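Local structure of peptide amidase (Stenotrophomonas maltophilia, 1M22) at residues L85-N90 with A95-S100; K127-E132 with G150-P155; A319-T324 with I386-D391; A134-N139 with Y328-G333. The protein probably hydrolyses the C-terminal amide of peptide amides, releasing ammonia and leaving internal peptide bonds intact. All coordinates share one frame; numbering follows the deposited sequence.

Contact 1 of 4, residues L85-N90 with A95-S100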
loop_
_atom_site.group_PDB
_atom_site.type_symbol
_atom_site.label_atom_id
_atom_site.label_comp_id
_atom_site.label_asym_id
_atom_site.label_seq_id
_atom_site.Cartn_x
_atom_site.Cartn_y
_atom_site.Cartn_z
ATOM N N LEU A 85 -1.249 -9.893 4.092
ATOM C CA LEU A 85 -2.235 -9.220 3.247
ATOM C C LEU A 85 -3.145 -8.287 4.033
ATOM O O LEU A 85 -3.694 -8.685 5.060
ATOM C CB LEU A 85 -3.129 -10.260 2.566
ATOM C CG LEU A 85 -2.498 -11.358 1.714
ATOM C CD1 LEU A 85 -3.536 -12.430 1.430
ATOM C CD2 LEU A 85 -1.958 -10.765 0.422
ATOM N N LYS A 86 -3.321 -7.059 3.550
ATOM C CA LYS A 86 -4.220 -6.107 4.202
ATOM C C LYS A 86 -5.592 -6.788 4.313
ATOM O O LYS A 86 -6.036 -7.458 3.375
ATOM C CB LYS A 86 -4.318 -4.836 3.360
ATOM C CG LYS A 86 -5.166 -3.726 3.961
ATOM C CD LYS A 86 -5.049 -2.480 3.095
ATOM C CE LYS A 86 -5.845 -1.303 3.635
ATOM N NZ LYS A 86 -5.654 -0.095 2.782
ATOM N N ASP A 87 -6.274 -6.599 5.443
ATOM C CA ASP A 87 -7.546 -7.274 5.650
ATOM C C ASP A 87 -8.777 -6.828 4.877
ATOM O O ASP A 87 -9.908 -7.028 5.329
ATOM C CB ASP A 87 -7.872 -7.365 7.144
ATOM C CG ASP A 87 -8.889 -8.456 7.445
ATOM O OD1 ASP A 87 -8.802 -9.540 6.824
ATOM O OD2 ASP A 87 -9.767 -8.238 8.302
ATOM N N ASN A 88 -8.567 -6.204 3.722
ATOM C CA ASN A 88 -9.692 -5.881 2.851
ATOM C C ASN A 88 -9.538 -6.735 1.583
ATOM O O ASN A 88 -10.342 -6.646 0.657
ATOM C CB ASN A 88 -9.778 -4.378 2.513
ATOM C CG ASN A 88 -8.522 -3.821 1.874
ATOM O OD1 ASN A 88 -7.489 -4.480 1.804
ATOM N ND2 ASN A 88 -8.610 -2.577 1.413
ATOM N N ILE A 89 -8.515 -7.592 1.578
ATOM C CA ILE A 89 -8.227 -8.487 0.453
ATOM C C ILE A 89 -8.670 -9.914 0.803
ATOM O O ILE A 89 -8.193 -10.495 1.778
ATOM C CB ILE A 89 -6.707 -8.502 0.135
ATOM C CG1 ILE A 89 -6.224 -7.083 -0.182
ATOM C CG2 ILE A 89 -6.422 -9.455 -1.025
ATOM C CD1 ILE A 89 -4.710 -6.947 -0.304
ATOM N N ASN A 90 -9.579 -10.476 0.009
ATOM C CA ASN A 90 -10.085 -11.829 0.253
ATOM C C ASN A 90 -8.978 -12.879 0.218
ATOM O O ASN A 90 -8.173 -12.911 -0.713
ATOM C CB ASN A 90 -11.138 -12.213 -0.793
ATOM C CG ASN A 90 -12.389 -11.356 -0.728
ATOM O OD1 ASN A 90 -12.531 -10.493 0.135
ATOM N ND2 ASN A 90 -13.313 -11.602 -1.654
ATOM N N ALA A 95 -10.830 -14.702 7.604
ATOM C CA ALA A 95 -11.946 -13.810 7.362
ATOM C C ALA A 95 -11.374 -12.593 6.649
ATOM O O ALA A 95 -10.161 -12.383 6.643
ATOM C CB ALA A 95 -12.585 -13.389 8.680
ATOM N N THR A 96 -12.248 -11.819 6.020
ATOM C CA THR A 96 -11.854 -10.584 5.353
ATOM C C THR A 96 -12.871 -9.610 5.930
ATOM O O THR A 96 -14.006 -9.530 5.470
ATOM C CB THR A 96 -11.983 -10.688 3.822
ATOM O OG1 THR A 96 -11.066 -11.680 3.338
ATOM C CG2 THR A 96 -11.643 -9.353 3.171
ATOM N N SER A 97 -12.446 -8.874 6.951
ATOM C CA SER A 97 -13.342 -7.978 7.672
ATOM C C SER A 97 -13.254 -6.483 7.441
ATOM O O SER A 97 -14.146 -5.749 7.877
ATOM C CB SER A 97 -13.165 -8.208 9.173
ATOM O OG SER A 97 -11.905 -7.715 9.614
ATOM N N ALA A 98 -12.197 -6.023 6.779
ATOM C CA ALA A 98 -11.989 -4.594 6.578
ATOM C C ALA A 98 -11.874 -3.957 7.970
ATOM O O ALA A 98 -12.036 -2.748 8.124
ATOM C CB ALA A 98 -13.155 -3.974 5.808
ATOM N N GLY A 99 -11.597 -4.787 8.977
ATOM C CA GLY A 99 -11.463 -4.310 10.345
ATOM C C GLY A 99 -12.768 -4.196 11.122
ATOM O O GLY A 99 -12.760 -3.885 12.317
ATOM N N SER A 100 -13.887 -4.462 10.454
ATOM C CA SER A 100 -15.207 -4.359 11.075
ATOM C C SER A 100 -15.699 -5.629 11.762
ATOM O O SER A 100 -15.436 -6.740 11.310
ATOM C CB SER A 100 -16.230 -3.933 10.020
ATOM O OG SER A 100 -17.548 -3.939 10.544
#

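Contact 2 of 4, residues K127-E132 with G150-P155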
loop_
_atom_site.group_PDB
_atom_site.type_symbol
_atom_site.label_atom_id
_atom_site.label_comp_id
_atom_site.label_asym_id
_atom_site.label_seq_id
_atom_site.Cartn_x
_atom_site.Cartn_y
_atom_site.Cartn_z
ATOM N N LYS A 127 -3.444 -11.847 7.852
ATOM C CA LYS A 127 -3.989 -10.565 7.419
ATOM C C LYS A 127 -3.550 -9.441 8.348
ATOM O O LYS A 127 -3.372 -9.652 9.548
ATOM C CB LYS A 127 -5.521 -10.629 7.407
ATOM C CG LYS A 127 -6.107 -11.869 6.737
ATOM C CD LYS A 127 -5.757 -11.951 5.257
ATOM C CE LYS A 127 -6.447 -10.860 4.451
ATOM N NZ LYS A 127 -7.937 -10.979 4.476
ATOM N N THR A 128 -3.381 -8.243 7.796
ATOM C CA THR A 128 -2.965 -7.097 8.592
ATOM C C THR A 128 -4.085 -6.103 8.864
ATOM O O THR A 128 -5.010 -5.932 8.062
ATOM C CB THR A 128 -1.796 -6.347 7.928
ATOM O OG1 THR A 128 -2.120 -6.071 6.559
ATOM C CG2 THR A 128 -0.525 -7.179 8.004
ATOM N N ASN A 129 -3.989 -5.450 10.014
ATOM C CA ASN A 129 -4.976 -4.469 10.421
ATOM C C ASN A 129 -4.935 -3.253 9.506
ATOM O O ASN A 129 -3.930 -2.979 8.844
ATOM C CB ASN A 129 -4.727 -4.057 11.878
ATOM C CG ASN A 129 -5.881 -3.278 12.472
ATOM O OD1 ASN A 129 -7.043 -3.557 12.187
ATOM N ND2 ASN A 129 -5.564 -2.312 13.328
ATOM N N LEU A 130 -6.041 -2.523 9.479
ATOM C CA LEU A 130 -6.170 -1.339 8.648
ATOM C C LEU A 130 -7.167 -0.396 9.298
ATOM O O LEU A 130 -7.951 -0.809 10.159
ATOM C CB LEU A 130 -6.715 -1.720 7.264
ATOM C CG LEU A 130 -8.141 -2.298 7.243
ATOM C CD1 LEU A 130 -8.733 -2.171 5.848
ATOM C CD2 LEU A 130 -8.130 -3.756 7.695
ATOM N N SER A 131 -7.129 0.869 8.903
ATOM C CA SER A 131 -8.116 1.822 9.397
ATOM C C SER A 131 -9.423 1.180 8.929
ATOM O O SER A 131 -9.532 0.780 7.768
ATOM C CB SER A 131 -7.923 3.177 8.721
ATOM O OG SER A 131 -6.614 3.665 8.961
ATOM N N GLU A 132 -10.412 1.071 9.815
ATOM C CA GLU A 132 -11.664 0.414 9.449
ATOM C C GLU A 132 -12.254 0.907 8.132
ATOM O O GLU A 132 -12.336 2.111 7.886
ATOM C CB GLU A 132 -12.702 0.559 10.565
ATOM C CG GLU A 132 -13.624 -0.644 10.660
ATOM C CD GLU A 132 -14.722 -0.461 11.683
ATOM O OE1 GLU A 132 -15.709 0.235 11.372
ATOM O OE2 GLU A 132 -14.592 -1.012 12.798
ATOM N N GLY A 150 -8.224 -3.381 16.711
ATOM C CA GLY A 150 -7.673 -2.461 17.683
ATOM C C GLY A 150 -6.797 -1.416 17.020
ATOM O O GLY A 150 -6.949 -1.117 15.833
ATOM N N GLN A 151 -5.854 -0.882 17.786
ATOM C CA GLN A 151 -4.960 0.161 17.309
ATOM C C GLN A 151 -3.563 -0.313 16.935
ATOM O O GLN A 151 -2.808 -0.787 17.783
ATOM C CB GLN A 151 -4.835 1.241 18.383
ATOM C CG GLN A 151 -3.951 2.406 17.991
ATOM C CD GLN A 151 -4.547 3.230 16.871
ATOM O OE1 GLN A 151 -5.646 3.773 17.001
ATOM N NE2 GLN A 151 -3.825 3.328 15.759
ATOM N N THR A 152 -3.215 -0.180 15.660
ATOM C CA THR A 152 -1.882 -0.553 15.208
ATOM C C THR A 152 -0.957 0.595 15.613
ATOM O O THR A 152 -1.351 1.761 15.578
ATOM C CB THR A 152 -1.862 -0.760 13.679
ATOM O OG1 THR A 152 -2.700 -1.876 13.346
ATOM C CG2 THR A 152 -0.445 -1.035 13.182
ATOM N N ARG A 153 0.271 0.265 16.000
ATOM C CA ARG A 153 1.232 1.268 16.446
ATOM C C ARG A 153 2.482 1.360 15.586
ATOM O O ARG A 153 2.941 0.361 15.033
ATOM C CB ARG A 153 1.638 0.980 17.895
ATOM C CG ARG A 153 0.465 1.048 18.857
ATOM C CD ARG A 153 0.835 0.622 20.264
ATOM N NE ARG A 153 -0.309 0.755 21.166
ATOM C CZ ARG A 153 -0.775 1.914 21.622
ATOM N NH1 ARG A 153 -0.199 3.055 21.271
ATOM N NH2 ARG A 153 -1.826 1.932 22.430
ATOM N N ASN A 154 3.032 2.567 15.484
ATOM C CA ASN A 154 4.252 2.789 14.714
ATOM C C ASN A 154 5.401 2.159 15.505
ATOM O O ASN A 154 5.623 2.503 16.668
ATOM C CB ASN A 154 4.491 4.286 14.546
ATOM C CG ASN A 154 5.593 4.590 13.564
ATOM O OD1 ASN A 154 6.693 4.041 13.657
ATOM N ND2 ASN A 154 5.306 5.476 12.611
ATOM N N PRO A 155 6.152 1.239 14.888
ATOM C CA PRO A 155 7.260 0.596 15.603
ATOM C C PRO A 155 8.435 1.495 15.969
ATOM O O PRO A 155 9.245 1.139 16.830
ATOM C CB PRO A 155 7.654 -0.544 14.668
ATOM C CG PRO A 155 7.382 0.031 13.310
ATOM C CD PRO A 155 6.058 0.752 13.498
#

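Contact 3 of 4, residues A319-T324 with I386-D391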
loop_
_atom_site.group_PDB
_atom_site.type_symbol
_atom_site.label_atom_id
_atom_site.label_comp_id
_atom_site.label_asym_id
_atom_site.label_seq_id
_atom_site.Cartn_x
_atom_site.Cartn_y
_atom_site.Cartn_z
ATOM N N ALA A 319 -10.048 18.232 -5.306
ATOM C CA ALA A 319 -10.562 17.849 -3.992
ATOM C C ALA A 319 -12.069 17.596 -3.915
ATOM O O ALA A 319 -12.504 16.532 -3.471
ATOM C CB ALA A 319 -10.162 18.893 -2.956
ATOM N N GLU A 320 -12.865 18.574 -4.337
ATOM C CA GLU A 320 -14.319 18.448 -4.290
ATOM C C GLU A 320 -14.850 17.334 -5.189
ATOM O O GLU A 320 -15.709 16.550 -4.781
ATOM C CB GLU A 320 -14.965 19.782 -4.672
ATOM C CG GLU A 320 -16.481 19.776 -4.643
ATOM C CD GLU A 320 -17.070 21.165 -4.797
ATOM O OE1 GLU A 320 -16.763 21.839 -5.804
ATOM O OE2 GLU A 320 -17.841 21.582 -3.909
ATOM N N ALA A 321 -14.338 17.266 -6.414
ATOM C CA ALA A 321 -14.766 16.242 -7.358
ATOM C C ALA A 321 -14.417 14.852 -6.834
ATOM O O ALA A 321 -15.199 13.910 -6.982
ATOM C CB ALA A 321 -14.105 16.473 -8.716
ATOM N N GLU A 322 -13.243 14.727 -6.224
ATOM C CA GLU A 322 -12.814 13.443 -5.684
ATOM C C GLU A 322 -13.741 12.993 -4.558
ATOM O O GLU A 322 -14.148 11.838 -4.504
ATOM C CB GLU A 322 -11.373 13.526 -5.166
ATOM C CG GLU A 322 -10.902 12.235 -4.513
ATOM C CD GLU A 322 -9.518 12.340 -3.909
ATOM O OE1 GLU A 322 -9.021 13.473 -3.724
ATOM O OE2 GLU A 322 -8.935 11.276 -3.605
ATOM N N ARG A 323 -14.077 13.914 -3.660
ATOM C CA ARG A 323 -14.963 13.599 -2.546
ATOM C C ARG A 323 -16.263 13.030 -3.100
ATOM O O ARG A 323 -16.764 12.011 -2.629
ATOM C CB ARG A 323 -15.241 14.874 -1.740
ATOM C CG ARG A 323 -16.147 14.707 -0.528
ATOM C CD ARG A 323 -16.290 16.039 0.201
ATOM N NE ARG A 323 -16.977 15.920 1.485
ATOM C CZ ARG A 323 -18.264 15.621 1.630
ATOM N NH1 ARG A 323 -19.027 15.405 0.566
ATOM N NH2 ARG A 323 -18.791 15.540 2.844
ATOM N N THR A 324 -16.795 13.694 -4.119
ATOM C CA THR A 324 -18.035 13.266 -4.743
ATOM C C THR A 324 -17.945 11.883 -5.381
ATOM O O THR A 324 -18.777 11.016 -5.113
ATOM C CB THR A 324 -18.479 14.277 -5.820
ATOM O OG1 THR A 324 -18.761 15.538 -5.200
ATOM C CG2 THR A 324 -19.721 13.782 -6.544
ATOM N N ILE A 386 -20.994 11.819 -12.773
ATOM C CA ILE A 386 -20.287 11.671 -14.037
ATOM C C ILE A 386 -19.334 12.841 -14.254
ATOM O O ILE A 386 -18.181 12.643 -14.644
ATOM C CB ILE A 386 -21.282 11.569 -15.215
ATOM C CG1 ILE A 386 -22.119 10.294 -15.061
ATOM C CG2 ILE A 386 -20.532 11.562 -16.543
ATOM C CD1 ILE A 386 -23.147 10.081 -16.161
ATOM N N ARG A 387 -19.802 14.056 -13.988
ATOM C CA ARG A 387 -18.958 15.235 -14.152
ATOM C C ARG A 387 -17.779 15.195 -13.183
ATOM O O ARG A 387 -16.642 15.470 -13.565
ATOM C CB ARG A 387 -19.766 16.517 -13.918
ATOM C CG ARG A 387 -20.916 16.733 -14.891
ATOM C CD ARG A 387 -21.387 18.184 -14.870
ATOM N NE ARG A 387 -21.919 18.593 -13.573
ATOM C CZ ARG A 387 -23.126 18.269 -13.119
ATOM N NH1 ARG A 387 -23.941 17.530 -13.859
ATOM N NH2 ARG A 387 -23.520 18.687 -11.923
ATOM N N ALA A 388 -18.055 14.850 -11.928
ATOM C CA ALA A 388 -17.017 14.783 -10.904
ATOM C C ALA A 388 -15.926 13.776 -11.256
ATOM O O ALA A 388 -14.737 14.075 -11.149
ATOM C CB ALA A 388 -17.639 14.430 -9.560
ATOM N N ARG A 389 -16.333 12.582 -11.676
ATOM C CA ARG A 389 -15.376 11.540 -12.036
ATOM C C ARG A 389 -14.481 12.032 -13.169
ATOM O O ARG A 389 -13.261 11.866 -13.133
ATOM C CB ARG A 389 -16.109 10.271 -12.471
ATOM C CG ARG A 389 -15.191 9.100 -12.807
ATOM C CD ARG A 389 -15.993 7.862 -13.172
ATOM N NE ARG A 389 -16.825 8.073 -14.353
ATOM C CZ ARG A 389 -17.742 7.211 -14.782
ATOM N NH1 ARG A 389 -17.946 6.076 -14.126
ATOM N NH2 ARG A 389 -18.455 7.483 -15.868
ATOM N N SER A 390 -15.095 12.649 -14.171
ATOM C CA SER A 390 -14.358 13.165 -15.317
ATOM C C SER A 390 -13.415 14.304 -14.936
ATOM O O SER A 390 -12.247 14.309 -15.331
ATOM C CB SER A 390 -15.332 13.646 -16.394
ATOM O OG SER A 390 -14.634 14.166 -17.513
ATOM N N ASP A 391 -13.920 15.267 -14.169
ATOM C CA ASP A 391 -13.111 16.409 -13.757
ATOM C C ASP A 391 -11.903 16.019 -12.908
ATOM O O ASP A 391 -10.796 16.505 -13.136
ATOM C CB ASP A 391 -13.957 17.427 -12.984
ATOM C CG ASP A 391 -14.959 18.145 -13.866
ATOM O OD1 ASP A 391 -14.693 18.288 -15.077
ATOM O OD2 ASP A 391 -16.007 18.580 -13.343
#

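Contact 4 of 4, residues A134-N139 with Y328-G333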
loop_
_atom_site.group_PDB
_atom_site.type_symbol
_atom_site.label_atom_id
_atom_site.label_comp_id
_atom_site.label_asym_id
_atom_site.label_seq_id
_atom_site.Cartn_x
_atom_site.Cartn_y
_atom_site.Cartn_z
ATOM N N ALA A 134 -11.002 0.863 5.318
ATOM C CA ALA A 134 -9.948 1.574 4.599
ATOM C C ALA A 134 -10.074 3.083 4.765
ATOM O O ALA A 134 -9.801 3.860 3.850
ATOM C CB ALA A 134 -9.967 1.190 3.120
ATOM N N ASN A 135 -10.483 3.479 5.966
ATOM C CA ASN A 135 -10.671 4.873 6.345
ATOM C C ASN A 135 -11.769 5.614 5.590
ATOM O O ASN A 135 -11.693 6.829 5.410
ATOM C CB ASN A 135 -9.351 5.651 6.249
ATOM C CG ASN A 135 -9.395 6.954 7.027
ATOM O OD1 ASN A 135 -10.022 7.030 8.083
ATOM N ND2 ASN A 135 -8.726 7.981 6.516
ATOM N N PHE A 136 -12.789 4.890 5.147
ATOM C CA PHE A 136 -13.898 5.557 4.479
ATOM C C PHE A 136 -15.168 5.315 5.288
ATOM O O PHE A 136 -16.206 4.946 4.741
ATOM C CB PHE A 136 -14.088 5.054 3.045
ATOM C CG PHE A 136 -14.775 6.052 2.156
ATOM C CD1 PHE A 136 -14.096 7.185 1.723
ATOM C CD2 PHE A 136 -16.107 5.890 1.796
ATOM C CE1 PHE A 136 -14.733 8.147 0.942
ATOM C CE2 PHE A 136 -16.757 6.847 1.013
ATOM C CZ PHE A 136 -16.066 7.978 0.586
ATOM N N ARG A 137 -15.081 5.523 6.600
ATOM C CA ARG A 137 -16.234 5.317 7.465
ATOM C C ARG A 137 -16.759 6.604 8.086
ATOM O O ARG A 137 -17.948 6.902 7.973
ATOM C CB ARG A 137 -15.910 4.329 8.586
ATOM C CG ARG A 137 -17.166 3.755 9.228
ATOM C CD ARG A 137 -16.881 3.070 10.547
ATOM N NE ARG A 137 -16.709 4.025 11.639
ATOM C CZ ARG A 137 -16.450 3.670 12.893
ATOM N NH1 ARG A 137 -16.328 2.389 13.203
ATOM N NH2 ARG A 137 -16.333 4.594 13.840
ATOM N N GLY A 138 -15.888 7.366 8.740
ATOM C CA GLY A 138 -16.350 8.596 9.367
ATOM C C GLY A 138 -15.362 9.745 9.418
ATOM O O GLY A 138 -14.214 9.609 8.993
ATOM N N ASN A 139 -15.821 10.884 9.935
ATOM C CA ASN A 139 -14.983 12.073 10.069
ATOM C C ASN A 139 -14.131 11.951 11.331
ATOM O O ASN A 139 -14.491 11.234 12.260
ATOM C CB ASN A 139 -15.833 13.348 10.181
ATOM C CG ASN A 139 -16.751 13.554 8.993
ATOM O OD1 ASN A 139 -16.388 13.271 7.854
ATOM N ND2 ASN A 139 -17.946 14.076 9.255
ATOM N N TYR A 328 -20.081 8.165 -4.275
ATOM C CA TYR A 328 -20.909 7.409 -5.205
ATOM C C TYR A 328 -20.351 6.020 -5.488
ATOM O O TYR A 328 -21.080 5.028 -5.462
ATOM C CB TYR A 328 -21.051 8.154 -6.536
ATOM C CG TYR A 328 -22.078 9.264 -6.536
ATOM C CD1 TYR A 328 -21.817 10.485 -5.919
ATOM C CD2 TYR A 328 -23.306 9.097 -7.176
ATOM C CE1 TYR A 328 -22.755 11.520 -5.941
ATOM C CE2 TYR A 328 -24.250 10.122 -7.204
ATOM C CZ TYR A 328 -23.967 11.328 -6.587
ATOM O OH TYR A 328 -24.889 12.351 -6.621
ATOM N N GLU A 329 -19.054 5.948 -5.762
ATOM C CA GLU A 329 -18.444 4.668 -6.075
ATOM C C GLU A 329 -18.375 3.731 -4.877
ATOM O O GLU A 329 -18.442 2.514 -5.039
ATOM C CB GLU A 329 -17.058 4.895 -6.689
ATOM C CG GLU A 329 -17.140 5.613 -8.036
ATOM C CD GLU A 329 -15.808 5.740 -8.744
ATOM O OE1 GLU A 329 -14.809 5.155 -8.267
ATOM O OE2 GLU A 329 -15.761 6.426 -9.790
ATOM N N PHE A 330 -18.261 4.285 -3.674
ATOM C CA PHE A 330 -18.206 3.452 -2.478
ATOM C C PHE A 330 -19.524 2.701 -2.289
ATOM O O PHE A 330 -19.526 1.496 -2.052
ATOM C CB PHE A 330 -17.910 4.301 -1.235
ATOM C CG PHE A 330 -17.940 3.523 0.055
ATOM C CD1 PHE A 330 -16.978 2.553 0.330
ATOM C CD2 PHE A 330 -18.944 3.751 0.991
ATOM C CE1 PHE A 330 -17.018 1.821 1.518
ATOM C CE2 PHE A 330 -18.997 3.027 2.180
ATOM C CZ PHE A 330 -18.033 2.059 2.445
ATOM N N LYS A 331 -20.648 3.402 -2.399
ATOM C CA LYS A 331 -21.925 2.721 -2.230
ATOM C C LYS A 331 -22.112 1.657 -3.306
ATOM O O LYS A 331 -22.429 0.506 -3.005
ATOM C CB LYS A 331 -23.098 3.701 -2.286
ATOM C CG LYS A 331 -24.436 3.004 -2.084
ATOM C CD LYS A 331 -25.610 3.961 -2.180
ATOM C CE LYS A 331 -26.913 3.234 -1.897
ATOM N NZ LYS A 331 -28.080 4.159 -1.939
ATOM N N ALA A 332 -21.908 2.040 -4.560
ATOM C CA ALA A 332 -22.072 1.109 -5.667
ATOM C C ALA A 332 -21.130 -0.086 -5.559
ATOM O O ALA A 332 -21.556 -1.236 -5.677
ATOM C CB ALA A 332 -21.853 1.830 -6.991
ATOM N N GLY A 333 -19.850 0.192 -5.326
ATOM C CA GLY A 333 -18.865 -0.870 -5.226
ATOM C C GLY A 333 -19.029 -1.788 -4.030
ATOM O O GLY A 333 -18.918 -3.011 -4.161
#

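Contact 1 of 4, residues L85-N90 with A95-S100
The loop that leaves strand 82-86, directly after the active-site lysine K86, is tied by D87 to the turn S97-S100. D87 holds S97 and A98 with its side chain and its backbone. Its CG is anti to the backbone N (chi1 -160°), which carries the carboxylate over to the second segment. There D87 OD2 takes two bonds. S97 OG donates to D87 OD2 at 2.6 Å, nearly along its C-O axis. S97 N reaches D87 OD2 at 3.1 Å from above the carboxylate plane, 50° out of it. The backbone adds a third bond, from A98 N to D87 O at 2.9 Å. The other carboxylate oxygen, OD1, forms a salt bridge with K127, which would be expected to favour an ionised D87. R148 bonds to S97 OG. Further along, T96 crosses N90 at about a right angle. T96 CG2 rests 3.4 Å from N90 OD1, whose hydrogen bond goes to Y337. T96 OG1 sits 3.2 Å from N90 CA. The turn itself is type I', with A98 and G99 at positive phi and S100 N bonded to S97 O. All touching residues are buried. N88, held by T184, has its side chain about 6 Å from that of S165. K86 NZ bonds to S165 OG, the lysine-serine link of the Ser-Ser-Lys catalytic triad characteristic of amidase signature enzymes.

Contact 2 of 4, residues K127-E132 with G150-P155
N129 has CG anti to its own backbone N (chi1 -167°), and T152 has OG1 anti to its carbonyl carbon (chi1 -65°). With both CB atoms directed at the opposite segment, these torsions bring the N129 amide up to the T152 hydroxyl. The two side chains run past each other in opposite directions. N129 ND2 bridges two acceptors, one with each N-H. The N-H on the CB side points to T152 OG1, with N129 ND2 to T152 OG1 at 2.9 Å. This bond is fairly straight, and OG1 lies in the amide plane. Close alongside, N129 CB comes within 3.3 Å of T152 OG1. The N-H on the OD1 side goes to the backbone, with N129 ND2 to G150 O at 3.1 Å. It is more bent, and the donor stands above the carbonyl plane, 51° out of it. Next to this pair, Q151 NE2 bonds to T152 O at 2.9 Å. The site joins the end of strand 123-128 to the short strand 150-151. T152 OG1 also bonds to R49 O. R49 O can only accept, so the T152 hydroxyl gives its proton there and receives the N129 amide. With T152 OG1 and G150 O on its two N-H groups and S146 OG, from the partner strand 145-146, on its oxygen, the N129 amide has a settled orientation and a buried polar group is satisfied.

Contact 3 of 4, residues A319-T324 with I386-D391
A321 is the first residue of 319-324 to meet the other helix, and it packs against A388. A321 CA and A388 CA are 4.4 Å apart, the nearest CA pair between the segments. A321 CB lies over the backbone of the opposite helix, 3.5 Å from A388 O. The approach is mutual, because A388 CB comes to 3.6 Å from A321 O. The two methyl carbons, A321 CB and A388 CB, are 4.2 Å apart. A321 CB also comes to 4.4 Å from D391 CB. The carboxylate of D391 is engaged by R394, one helical turn on. One turn after A321, T324 closes the contact. A chi1 of -63° sets its OG1 beside the backbone N and leaves CG2 anti to that N. In this position T324 CG2 meets A388 CB at 3.7 Å. A388 CB thus touches both the A321 carbonyl oxygen and the T324 methyl. No hydrogen bond crosses between the segments. The small side chains let the segment axes approach to 8.1 Å, at a signed crossing angle of -126°. Helix 319-340 follows strand 306-310, an outermost strand of the central sheet. It packs on helix 383-407 through A321 and T324. Through E322, it also touches helix 436-442.

Contact 4 of 4, residues A134-N139 with Y328-G333
The chain after the weakly bonded turn at 132-135 passes helix 319-340 at a distance, with F136 CA and F330 CA 8.4 Å apart. Two phenylalanine rings bridge the gap. Both have CG anti to the backbone N, with chi1 -156° for F136 and 176° for F330. Both CB atoms point at the other segment, and these torsions bring the rings into contact. The two side chains run antiparallel where they overlap. The ring planes are inclined at 57° and the centroids are 4.9 Å apart. This is an oblique aromatic pair. F136 touches through CD2 and CE2. F136 CD2 stands over one face of the F330 ring, displaced toward its rim, and is 3.5 Å from F330 CG. The neighbouring atom F136 CE2 reaches the root of the other side chain, 3.6 Å from F330 CB. No hydrogen bond crosses here. The contact is apolar, and both residues are buried. Further hydrophobic residues surround the pair. F136 also packs on I217, L326, L327 and L370, while F330 packs on L348, L371 and A374. The F136 side chain is about 8 Å from that of S165 and about 9 Å from that of S189. The pair thus belongs to a buried hydrophobic cluster between the loop following 132-135, near these catalytic serines, and helices 319-340, 348-357 and 369-375.

Overall arrangement
Contacts 1 and 2 share the central sheet, where strands 82-86 and 123-128 are neighbours. K127 NZ of contact 2 lies 2.8 Å from I89 O of contact 1, and T128 N is 2.8 Å from L85 O. Contact 4 joins this region to the helices. E132 OE1 of contact 2 forms a salt bridge with R137 NH1 of contact 4 at 2.9 Å. Contacts 3 and 4 both use helix 319-340, with centres about 14 Å apart. Contact 1 holds the active-site residue K86, and contacts 2 and 4 each come within about 8 Å of an active-site side chain. Contact 3 is remote, its centre about 27 Å from that of contact 1. A bound HEPES molecule lies about 12 Å from the F330 side chain.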